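Side-chain contact in cysteine desulfurase (Fervidobacterium islandicum, PDB 6A6E), which probably uses pyridoxal 5'-phosphate to remove sulfur from L-cysteine, releasing alanine and passing the sulfur on for iron-sulfur cluster assembly: residues L296-T299 against I300-L303. Sequence-based numbering, arbitrary orientation.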
ATOM      1  N   LEU A 296      -9.649   8.077  -2.316  1.00 14.20           N
ATOM      2  CA  LEU A 296      -9.988   8.488  -0.979  1.00 16.09           C
ATOM      3  C   LEU A 296     -10.531   9.931  -0.942  1.00 15.37           C
ATOM      4  O   LEU A 296     -11.482  10.247  -0.223  1.00 15.74           O
ATOM      5  CB  LEU A 296      -8.828   8.320  -0.010  1.00 16.71           C
ATOM      6  CG  LEU A 296      -9.058   8.721   1.450  1.00 18.27           C
ATOM      7  CD1 LEU A 296     -10.162   7.869   2.046  1.00 20.50           C
ATOM      8  CD2 LEU A 296      -7.823   8.555   2.263  1.00 19.70           C
ATOM      9  N   GLY A 297      -9.842  10.799  -1.647  1.00 16.13           N
ATOM     10  CA  GLY A 297     -10.286  12.178  -1.850  1.00 16.29           C
ATOM     11  C   GLY A 297     -11.713  12.254  -2.401  1.00 16.70           C
ATOM     12  O   GLY A 297     -12.524  13.017  -1.907  1.00 14.63           O
ATOM     13  N   TYR A 298     -12.013  11.424  -3.396  1.00 16.59           N
ATOM     14  CA  TYR A 298     -13.353  11.375  -3.950  1.00 19.19           C
ATOM     15  C   TYR A 298     -14.398  10.790  -2.997  1.00 21.04           C
ATOM     16  O   TYR A 298     -15.545  11.221  -3.030  1.00 18.28           O
ATOM     17  CB  TYR A 298     -13.362  10.621  -5.262  1.00 20.78           C
ATOM     18  CG  TYR A 298     -12.648  11.345  -6.392  1.00 25.93           C
ATOM     19  CD1 TYR A 298     -12.761  12.715  -6.567  1.00 31.53           C
ATOM     20  CD2 TYR A 298     -11.928  10.632  -7.335  1.00 33.54           C
ATOM     21  CE1 TYR A 298     -12.133  13.348  -7.621  1.00 37.46           C
ATOM     22  CE2 TYR A 298     -11.289  11.273  -8.386  1.00 37.26           C
ATOM     23  CZ  TYR A 298     -11.386  12.610  -8.505  1.00 36.31           C
ATOM     24  OH  TYR A 298     -10.758  13.189  -9.576  1.00 54.56           O
ATOM     25  N   THR A 299     -13.990   9.837  -2.149  1.00 19.70           N
ATOM     26  CA  THR A 299     -14.821   9.340  -1.059  1.00 20.52           C
ATOM     27  C   THR A 299     -15.186  10.416  -0.061  1.00 20.96           C
ATOM     28  O   THR A 299     -16.361  10.581   0.332  1.00 22.37           O
ATOM     29  CB  THR A 299     -14.090   8.171  -0.367  1.00 23.02           C
ATOM     30  OG1 THR A 299     -13.777   7.186  -1.372  1.00 23.29           O
ATOM     31  CG2 THR A 299     -14.865   7.573   0.698  1.00 22.00           C
ATOM     32  N   ILE A 300     -14.200  11.180   0.342  1.00 20.07           N
ATOM     33  CA  ILE A 300     -14.442  12.311   1.202  1.00 20.57           C
ATOM     34  C   ILE A 300     -15.361  13.334   0.488  1.00 23.91           C
ATOM     35  O   ILE A 300     -16.255  13.868   1.156  1.00 21.19           O
ATOM     36  CB  ILE A 300     -13.128  12.934   1.680  1.00 21.08           C
ATOM     37  CG1 ILE A 300     -12.419  11.987   2.661  1.00 21.35           C
ATOM     38  CG2 ILE A 300     -13.347  14.229   2.446  1.00 22.34           C
ATOM     39  CD1 ILE A 300     -11.008  12.442   2.923  1.00 22.04           C
ATOM     40  N   ASP A 301     -15.161  13.632  -0.818  1.00 20.25           N
ATOM     41  CA  ASP A 301     -16.106  14.511  -1.485  1.00 21.27           C
ATOM     42  C   ASP A 301     -17.546  13.964  -1.407  1.00 22.67           C
ATOM     43  O   ASP A 301     -18.490  14.731  -1.218  1.00 22.06           O
ATOM     44  CB  ASP A 301     -15.804  14.753  -2.977  1.00 23.30           C
ATOM     45  CG  ASP A 301     -14.465  15.477  -3.230  1.00 21.86           C
ATOM     46  OD1 ASP A 301     -13.956  16.191  -2.322  1.00 22.83           O
ATOM     47  OD2 ASP A 301     -13.955  15.324  -4.354  1.00 21.23           O
ATOM     48  N   TYR A 302     -17.716  12.671  -1.609  1.00 21.41           N
ATOM     49  CA  TYR A 302     -19.031  12.036  -1.517  1.00 21.73           C
ATOM     50  C   TYR A 302     -19.667  12.195  -0.125  1.00 21.53           C
ATOM     51  O   TYR A 302     -20.846  12.619   0.028  1.00 21.21           O
ATOM     52  CB  TYR A 302     -18.915  10.583  -1.895  1.00 22.74           C
ATOM     53  CG  TYR A 302     -20.173   9.778  -1.741  1.00 22.68           C
ATOM     54  CD1 TYR A 302     -21.163   9.813  -2.704  1.00 24.22           C
ATOM     55  CD2 TYR A 302     -20.367   8.969  -0.634  1.00 22.36           C
ATOM     56  CE1 TYR A 302     -22.327   9.047  -2.565  1.00 24.02           C
ATOM     57  CE2 TYR A 302     -21.536   8.248  -0.453  1.00 23.56           C
ATOM     58  CZ  TYR A 302     -22.513   8.277  -1.425  1.00 25.72           C
ATOM     59  OH  TYR A 302     -23.671   7.523  -1.249  1.00 27.22           O
ATOM     60  N   LEU A 303     -18.907  11.916   0.910  1.00 21.64           N
ATOM     61  CA  LEU A 303     -19.422  12.052   2.233  1.00 22.82           C
ATOM     62  C   LEU A 303     -19.816  13.511   2.521  1.00 26.46           C
ATOM     63  O   LEU A 303     -20.792  13.752   3.208  1.00 25.49           O
ATOM     64  CB  LEU A 303     -18.425  11.559   3.262  1.00 25.35           C
ATOM     65  CG  LEU A 303     -18.150  10.037   3.250  1.00 27.42           C
ATOM     66  CD1 LEU A 303     -16.959   9.740   4.139  1.00 27.91           C
ATOM     67  CD2 LEU A 303     -19.361   9.330   3.775  1.00 28.26           C
TER
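D301 and Y298, three residues apart on one helix, lie side by side and point the same way. From CB outward, the aspartate first runs over the backbone of the preceding turn: its CB is 3.5 Å from the carbonyl oxygen O of Y298, and its CG comes 3.4 Å from O of G297. The first torsion, -64°, sets CG beside the backbone N and anti to the carbonyl carbon, bending the carboxylate back along the helix. There OD2 meets the rim of the tyrosine ring, in its plane and 3.6 Å from CD1 of Y298, a place where the weakly positive C-H edge probably suits an anionic oxygen; carboxylate and ring planes are 60° apart. The same OD2 forms a salt bridge with K85 of helix 70-90, whose side chain also touches Y298. With alanine in place of D301, K85 would probably lose this anionic mate and the Y298 ring edge its polar neighbour. O of G297 accepts the amide hydrogen of D301 N at 2.9 Å. On the buried side L296 and I300 meet loosely, CG of L296 being 4.5 Å from CD1 of I300, and both apolar chains suit their place against V86. T299 is buried, and its OG1 is satisfied by a hydrogen bond to O of G295, one turn back. Y302 OH is hydrogen-bonded to OD2 of D21. Helix 290-306 packs against helix 70-90 through L296, Y298, I300 and D301, and against helix 47-59 through Y298 on K52 and T299 and Y302 on V49.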